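Local coordinates for protein membrane attack complex assembly inhibitor BGA71 (Borreliella bavariensis, PDB 6FMH) that is an outer surface protein that inhibits assembly of the complement membrane attack complex, probably helping this Lyme disease spirochaete evade host complement, at residues Thr64-Lys75 and Arg148-Ile159. Residues are numbered along the deposited sequence; the frame is centred on the assembly and turned at random.
Sequences TIYSSLNYEKQK and RQNFAKKLNETI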
ATOM      1  N   THR A  64      -5.638   9.774   9.010  1.00 14.88           N
ATOM      2  CA  THR A  64      -6.624  10.866   8.807  1.00 13.96           C
ATOM      3  C   THR A  64      -6.661  11.842   9.947  1.00 12.44           C
ATOM      4  O   THR A  64      -6.531  13.014   9.770  1.00 11.33           O
ATOM      5  CB  THR A  64      -8.057  10.334   8.531  1.00 14.38           C
ATOM      6  OG1 THR A  64      -8.150   9.879   7.167  1.00 11.78           O
ATOM      7  CG2 THR A  64      -9.062  11.443   8.670  1.00 15.31           C
ATOM      8  N   ILE A  65      -6.694  11.305  11.149  1.00 12.99           N
ATOM      9  CA  ILE A  65      -6.811  12.138  12.362  1.00 12.21           C
ATOM     10  C   ILE A  65      -5.602  13.009  12.563  1.00 11.72           C
ATOM     11  O   ILE A  65      -5.718  14.215  12.657  1.00 11.88           O
ATOM     12  CB  ILE A  65      -6.992  11.266  13.639  1.00 11.89           C
ATOM     13  CG1 ILE A  65      -8.241  10.392  13.555  1.00 10.91           C
ATOM     14  CG2 ILE A  65      -7.031  12.134  14.897  1.00 12.66           C
ATOM     15  CD1 ILE A  65      -9.473  11.019  14.096  1.00 10.88           C
ATOM     16  N   TYR A  66      -4.431  12.380  12.603  1.00 11.59           N
ATOM     17  CA  TYR A  66      -3.178  13.060  12.941  1.00 10.80           C
ATOM     18  C   TYR A  66      -2.846  14.082  11.906  1.00 10.57           C
ATOM     19  O   TYR A  66      -2.342  15.166  12.224  1.00 10.18           O
ATOM     20  CB  TYR A  66      -2.048  12.055  13.038  1.00 10.84           C
ATOM     21  CG  TYR A  66      -2.010  11.187  14.303  1.00 11.01           C
ATOM     22  CD1 TYR A  66      -3.136  10.903  15.032  1.00 11.21           C
ATOM     23  CD2 TYR A  66      -0.806  10.664  14.742  1.00 11.57           C
ATOM     24  CE1 TYR A  66      -3.085  10.108  16.141  1.00 11.50           C
ATOM     25  CE2 TYR A  66      -0.728   9.883  15.862  1.00 11.83           C
ATOM     26  CZ  TYR A  66      -1.882   9.617  16.571  1.00 11.71           C
ATOM     27  OH  TYR A  66      -1.819   8.793  17.668  1.00 11.32           O
ATOM     28  N   SER A  67      -3.073  13.732  10.651  1.00 10.71           N
ATOM     29  CA  SER A  67      -2.776  14.673   9.556  1.00 11.24           C
ATOM     30  C   SER A  67      -3.755  15.799   9.705  1.00 11.12           C
ATOM     31  O   SER A  67      -3.416  16.931   9.389  1.00 11.41           O
ATOM     32  CB  SER A  67      -2.862  14.027   8.142  1.00 10.91           C
ATOM     33  OG  SER A  67      -4.209  13.794   7.772  1.00 11.82           O
ATOM     34  N   SER A  68      -4.970  15.477  10.126  1.00 11.11           N
ATOM     35  CA  SER A  68      -6.008  16.485  10.269  1.00 12.34           C
ATOM     36  C   SER A  68      -5.720  17.476  11.385  1.00 13.41           C
ATOM     37  O   SER A  68      -5.973  18.675  11.262  1.00 13.12           O
ATOM     38  CB  SER A  68      -7.376  15.842  10.516  1.00 12.64           C
ATOM     39  OG  SER A  68      -7.883  15.171   9.347  1.00 12.77           O
ATOM     40  N   LEU A  69      -5.167  16.969  12.468  1.00 15.38           N
ATOM     41  CA  LEU A  69      -4.783  17.787  13.603  1.00 17.11           C
ATOM     42  C   LEU A  69      -3.312  18.136  13.573  1.00 17.81           C
ATOM     43  O   LEU A  69      -2.737  18.580  14.579  1.00 17.70           O
ATOM     44  CB  LEU A  69      -5.055  17.056  14.886  1.00 17.72           C
ATOM     45  CG  LEU A  69      -6.509  16.646  15.058  1.00 17.98           C
ATOM     46  CD1 LEU A  69      -6.621  15.757  16.275  1.00 18.02           C
ATOM     47  CD2 LEU A  69      -7.356  17.886  15.216  1.00 18.98           C
ATOM     48  N   ASN A  70      -2.706  18.029  12.398  1.00 18.35           N
ATOM     49  CA  ASN A  70      -1.392  18.576  12.234  1.00 19.41           C
ATOM     50  C   ASN A  70      -0.276  18.012  13.123  1.00 18.25           C
ATOM     51  O   ASN A  70       0.771  18.605  13.275  1.00 19.24           O
ATOM     52  CB  ASN A  70      -1.544  20.043  12.431  1.00 20.24           C
ATOM     53  CG  ASN A  70      -1.310  20.727  11.164  1.00 22.06           C
ATOM     54  OD1 ASN A  70      -0.203  20.662  10.642  1.00 24.28           O
ATOM     55  ND2 ASN A  70      -2.401  21.187  10.529  1.00 21.67           N
ATOM     56  N   TYR A  71      -0.512  16.830  13.633  1.00 17.65           N
ATOM     57  CA  TYR A  71       0.435  16.110  14.396  1.00 17.61           C
ATOM     58  C   TYR A  71       0.760  16.843  15.687  1.00 16.75           C
ATOM     59  O   TYR A  71       1.804  16.632  16.274  1.00 16.23           O
ATOM     60  CB  TYR A  71       1.674  15.855  13.557  1.00 19.44           C
ATOM     61  CG  TYR A  71       1.384  15.238  12.207  1.00 20.30           C
ATOM     62  CD1 TYR A  71       1.307  13.852  12.051  1.00 19.70           C
ATOM     63  CD2 TYR A  71       1.242  16.042  11.081  1.00 20.73           C
ATOM     64  CE1 TYR A  71       1.074  13.295  10.808  1.00 19.00           C
ATOM     65  CE2 TYR A  71       1.003  15.483   9.836  1.00 20.65           C
ATOM     66  CZ  TYR A  71       0.911  14.106   9.708  1.00 19.32           C
ATOM     67  OH  TYR A  71       0.676  13.546   8.464  1.00 19.30           O
ATOM     68  N   GLU A  72      -0.201  17.635  16.160  1.00 17.06           N
ATOM     69  CA  GLU A  72      -0.140  18.324  17.473  1.00 15.61           C
ATOM     70  C   GLU A  72      -0.677  17.435  18.586  1.00 15.93           C
ATOM     71  O   GLU A  72      -1.878  17.246  18.736  1.00 15.29           O
ATOM     72  CB  GLU A  72      -0.943  19.614  17.426  1.00 15.29           C
ATOM     73  CG  GLU A  72      -0.271  20.723  16.652  1.00 15.88           C
ATOM     74  CD  GLU A  72      -1.103  21.981  16.610  1.00 17.50           C
ATOM     75  OE1 GLU A  72      -1.538  22.472  17.676  1.00 16.89           O
ATOM     76  OE2 GLU A  72      -1.321  22.515  15.482  1.00 20.97           O
ATOM     77  N   LYS A  73       0.239  16.842  19.322  1.00 16.92           N
ATOM     78  CA  LYS A  73      -0.080  15.963  20.432  1.00 16.93           C
ATOM     79  C   LYS A  73      -1.210  16.485  21.314  1.00 15.53           C
ATOM     80  O   LYS A  73      -2.080  15.731  21.771  1.00 18.04           O
ATOM     81  CB  LYS A  73       1.198  15.715  21.277  1.00 19.40           C
ATOM     82  CG  LYS A  73       2.047  14.531  20.787  1.00 21.52           C
ATOM     83  CD  LYS A  73       3.296  14.169  21.605  1.00 24.33           C
ATOM     84  CE  LYS A  73       4.203  15.367  21.927  1.00 26.91           C
ATOM     85  NZ  LYS A  73       5.204  14.989  22.956  1.00 27.91           N
ATOM     86  N   GLN A  74      -1.225  17.765  21.571  1.00 13.68           N
ATOM     87  CA  GLN A  74      -2.228  18.321  22.447  1.00 13.31           C
ATOM     88  C   GLN A  74      -3.655  18.136  21.909  1.00 13.75           C
ATOM     89  O   GLN A  74      -4.521  17.578  22.569  1.00 12.44           O
ATOM     90  CB  GLN A  74      -1.948  19.804  22.668  1.00 12.14           C
ATOM     91  CG  GLN A  74      -2.655  20.267  23.883  1.00 11.29           C
ATOM     92  CD  GLN A  74      -2.033  21.375  24.581  1.00 10.62           C
ATOM     93  OE1 GLN A  74      -0.858  21.713  24.381  1.00  9.26           O
ATOM     94  NE2 GLN A  74      -2.808  21.898  25.540  1.00 10.30           N
ATOM     95  N   LYS A  75      -3.822  18.554  20.684  1.00 15.47           N
ATOM     96  CA  LYS A  75      -5.046  18.336  19.961  1.00 19.56           C
ATOM     97  C   LYS A  75      -5.493  16.868  19.889  1.00 21.96           C
ATOM     98  O   LYS A  75      -6.678  16.561  20.071  1.00 22.59           O
ATOM     99  CB  LYS A  75      -4.883  18.891  18.551  1.00 20.42           C
ATOM    100  CG  LYS A  75      -4.740  20.406  18.542  1.00 20.41           C
ATOM    101  CD  LYS A  75      -4.647  20.936  17.135  1.00 22.01           C
ATOM    102  CE  LYS A  75      -4.757  22.444  17.108  1.00 21.80           C
ATOM    103  NZ  LYS A  75      -5.585  22.888  15.955  1.00 23.15           N
ATOM    104  N   ARG A 148     -11.206  14.651   2.891  1.00 10.93           N
ATOM    105  CA  ARG A 148     -10.422  14.568   4.079  1.00 11.00           C
ATOM    106  C   ARG A 148     -10.061  15.975   4.601  1.00 13.13           C
ATOM    107  O   ARG A 148      -9.986  16.215   5.841  1.00 11.74           O
ATOM    108  CB  ARG A 148      -9.162  13.786   3.863  1.00 10.18           C
ATOM    109  CG  ARG A 148      -8.399  13.703   5.182  1.00  9.89           C
ATOM    110  CD  ARG A 148      -7.344  12.672   5.202  1.00  9.34           C
ATOM    111  NE  ARG A 148      -6.239  13.095   4.381  1.00  9.04           N
ATOM    112  CZ  ARG A 148      -5.128  12.407   4.210  1.00  8.66           C
ATOM    113  NH1 ARG A 148      -4.937  11.258   4.817  1.00  8.49           N
ATOM    114  NH2 ARG A 148      -4.207  12.888   3.416  1.00  8.84           N
ATOM    115  N   GLN A 149      -9.812  16.903   3.672  1.00 15.13           N
ATOM    116  CA  GLN A 149      -9.556  18.295   4.083  1.00 16.37           C
ATOM    117  C   GLN A 149     -10.761  18.857   4.809  1.00 14.67           C
ATOM    118  O   GLN A 149     -10.609  19.644   5.714  1.00 13.47           O
ATOM    119  CB  GLN A 149      -9.158  19.170   2.871  1.00 18.70           C
ATOM    120  CG  GLN A 149      -7.697  19.069   2.484  1.00 22.34           C
ATOM    121  CD  GLN A 149      -7.449  19.563   1.068  1.00 25.53           C
ATOM    122  OE1 GLN A 149      -8.012  20.577   0.643  1.00 25.24           O
ATOM    123  NE2 GLN A 149      -6.600  18.841   0.320  1.00 30.10           N
ATOM    124  N   ASN A 150     -11.960  18.574   4.300  1.00 14.07           N
ATOM    125  CA  ASN A 150     -13.161  19.200   4.883  1.00 13.40           C
ATOM    126  C   ASN A 150     -13.398  18.603   6.213  1.00 13.19           C
ATOM    127  O   ASN A 150     -13.679  19.320   7.165  1.00 15.28           O
ATOM    128  CB  ASN A 150     -14.399  19.050   4.009  1.00 13.18           C
ATOM    129  CG  ASN A 150     -14.244  19.686   2.653  1.00 13.14           C
ATOM    130  OD1 ASN A 150     -14.749  19.168   1.641  1.00 14.71           O
ATOM    131  ND2 ASN A 150     -13.593  20.821   2.604  1.00 13.10           N
ATOM    132  N   PHE A 151     -13.207  17.303   6.324  1.00 12.30           N
ATOM    133  CA  PHE A 151     -13.225  16.681   7.646  1.00 11.92           C
ATOM    134  C   PHE A 151     -12.239  17.325   8.637  1.00 11.25           C
ATOM    135  O   PHE A 151     -12.560  17.536   9.775  1.00 10.99           O
ATOM    136  CB  PHE A 151     -12.927  15.182   7.529  1.00 12.23           C
ATOM    137  CG  PHE A 151     -12.631  14.525   8.853  1.00 13.27           C
ATOM    138  CD1 PHE A 151     -13.672  14.042   9.688  1.00 13.06           C
ATOM    139  CD2 PHE A 151     -11.328  14.389   9.290  1.00 13.03           C
ATOM    140  CE1 PHE A 151     -13.386  13.449  10.913  1.00 12.71           C
ATOM    141  CE2 PHE A 151     -11.054  13.795  10.501  1.00 13.24           C
ATOM    142  CZ  PHE A 151     -12.072  13.328  11.326  1.00 12.58           C
ATOM    143  N   ALA A 152     -11.018  17.590   8.180  1.00 11.45           N
ATOM    144  CA  ALA A 152      -9.956  18.144   9.009  1.00 11.13           C
ATOM    145  C   ALA A 152     -10.354  19.527   9.487  1.00 12.25           C
ATOM    146  O   ALA A 152     -10.178  19.889  10.657  1.00 11.42           O
ATOM    147  CB  ALA A 152      -8.656  18.179   8.228  1.00 10.81           C
ATOM    148  N   LYS A 153     -10.885  20.319   8.563  1.00 13.65           N
ATOM    149  CA  LYS A 153     -11.334  21.660   8.901  1.00 14.88           C
ATOM    150  C   LYS A 153     -12.366  21.516  10.040  1.00 14.18           C
ATOM    151  O   LYS A 153     -12.161  22.039  11.130  1.00 14.05           O
ATOM    152  CB  LYS A 153     -11.914  22.338   7.684  1.00 16.23           C
ATOM    153  CG  LYS A 153     -11.837  23.856   7.694  1.00 18.16           C
ATOM    154  CD  LYS A 153     -10.448  24.354   7.256  1.00 19.27           C
ATOM    155  CE  LYS A 153     -10.384  25.904   7.280  1.00 20.24           C
ATOM    156  NZ  LYS A 153      -9.002  26.437   7.063  1.00 20.04           N
ATOM    157  N   LYS A 154     -13.363  20.667   9.815  1.00 12.99           N
ATOM    158  CA  LYS A 154     -14.354  20.389  10.807  1.00 12.43           C
ATOM    159  C   LYS A 154     -13.785  19.898  12.104  1.00 11.90           C
ATOM    160  O   LYS A 154     -14.230  20.317  13.164  1.00 12.22           O
ATOM    161  CB  LYS A 154     -15.339  19.349  10.313  1.00 12.89           C
ATOM    162  CG  LYS A 154     -16.682  19.421  11.033  1.00 13.70           C
ATOM    163  CD  LYS A 154     -17.598  20.425  10.369  1.00 13.91           C
ATOM    164  CE  LYS A 154     -18.813  20.754  11.210  1.00 14.09           C
ATOM    165  NZ  LYS A 154     -18.858  22.162  11.708  1.00 13.98           N
ATOM    166  N   LEU A 155     -12.791  19.011  12.041  1.00 11.09           N
ATOM    167  CA  LEU A 155     -12.178  18.449  13.257  1.00 10.23           C
ATOM    168  C   LEU A 155     -11.429  19.499  14.117  1.00 10.29           C
ATOM    169  O   LEU A 155     -11.437  19.430  15.355  1.00  9.95           O
ATOM    170  CB  LEU A 155     -11.268  17.305  12.900  1.00  9.48           C
ATOM    171  CG  LEU A 155     -10.613  16.504  14.051  1.00  9.19           C
ATOM    172  CD1 LEU A 155     -11.622  16.019  15.073  1.00  9.22           C
ATOM    173  CD2 LEU A 155      -9.836  15.341  13.503  1.00  8.91           C
ATOM    174  N   ASN A 156     -10.864  20.514  13.479  1.00 10.31           N
ATOM    175  CA  ASN A 156     -10.196  21.579  14.241  1.00 10.11           C
ATOM    176  C   ASN A 156     -11.183  22.496  14.937  1.00 10.54           C
ATOM    177  O   ASN A 156     -10.959  22.936  16.086  1.00  9.42           O
ATOM    178  CB  ASN A 156      -9.231  22.312  13.367  1.00  9.40           C
ATOM    179  CG  ASN A 156      -7.979  21.530  13.206  1.00  9.60           C
ATOM    180  OD1 ASN A 156      -7.185  21.447  14.122  1.00  9.07           O
ATOM    181  ND2 ASN A 156      -7.798  20.889  12.031  1.00 10.12           N
ATOM    182  N   GLU A 157     -12.296  22.728  14.234  1.00 11.47           N
ATOM    183  CA  GLU A 157     -13.399  23.494  14.774  1.00 13.03           C
ATOM    184  C   GLU A 157     -14.013  22.783  16.006  1.00 11.78           C
ATOM    185  O   GLU A 157     -14.406  23.409  16.985  1.00 10.66           O
ATOM    186  CB  GLU A 157     -14.489  23.775  13.729  1.00 15.94           C
ATOM    187  CG  GLU A 157     -15.726  24.123  14.498  1.00 19.09           C
ATOM    188  CD  GLU A 157     -16.965  24.138  13.713  1.00 22.43           C
ATOM    189  OE1 GLU A 157     -17.062  23.409  12.738  1.00 29.30           O
ATOM    190  OE2 GLU A 157     -17.870  24.864  14.081  1.00 24.90           O
ATOM    191  N   THR A 158     -14.032  21.471  15.966  1.00 11.29           N
ATOM    192  CA  THR A 158     -14.512  20.695  17.066  1.00 11.53           C
ATOM    193  C   THR A 158     -13.575  20.720  18.297  1.00 11.37           C
ATOM    194  O   THR A 158     -14.042  20.934  19.421  1.00 11.62           O
ATOM    195  CB  THR A 158     -14.740  19.289  16.578  1.00 12.17           C
ATOM    196  OG1 THR A 158     -15.879  19.285  15.735  1.00 12.89           O
ATOM    197  CG2 THR A 158     -14.971  18.298  17.727  1.00 12.90           C
ATOM    198  N   ILE A 159     -12.274  20.578  18.079  1.00 11.71           N
ATOM    199  CA  ILE A 159     -11.289  20.724  19.146  1.00 12.26           C
ATOM    200  C   ILE A 159     -11.412  22.096  19.825  1.00 13.72           C
ATOM    201  O   ILE A 159     -11.397  22.197  21.056  1.00 13.84           O
ATOM    202  CB  ILE A 159      -9.830  20.559  18.653  1.00 11.59           C
ATOM    203  CG1 ILE A 159      -9.593  19.164  17.992  1.00 12.06           C
ATOM    204  CG2 ILE A 159      -8.849  20.856  19.777  1.00 11.22           C
ATOM    205  CD1 ILE A 159      -9.736  17.953  18.886  1.00 12.43           C
TER
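Ser68, in the last turn of helix 55-68, fits as a knob into the hole formed by Arg148, Phe151, Ala152 and Leu155 of helix 127-163. The two helix segments cross at -66°, and Ser68 and Ala152 bring their CA atoms to 4.5 Å. Ser68 OG lies in the plane of the Phe151 ring, at its edge, while its hydroxyl donates back to Thr64 O over 2.6 Å. With OG anti to the carbonyl carbon (chi1 -70°), the hydroxyl reaches that carbonyl and is satisfied within its own helix while OG packs against Ala152 CB and the ring edge. Beside it, Thr64 CG2 comes obliquely within 3.6 Å of Phe151 CE2, and Thr64 OG1 pairs with Gln108 of helix 90-123. Farther along, Leu69 crosses Leu155 at about a right angle, its CD2 3.7 Å from Leu155 CG and also against Ile159 CG1; Leu79 touches Leu155 and Ile159, so helix 73-88 joins the same apolar layer.

The other flank is more open and polar. A Schellman motif with Asn70 as its C' residue ends the helix, and the chain turns through Asn70 and Glu72, both exposed, into helix 73-88. Asn156 spans this break: ND2 donates to Ser68 O at 3.0 Å, near the amide plane, and also to Ala152 O, while OD1 receives Lys75 NZ at 2.8 Å. Using both ends of its amide, Asn156 ties three helices together. Its ND2 gives the helix-end carbonyl of Ser68 a donor, and the lysine charge probably polarises the amide and strengthens that bond.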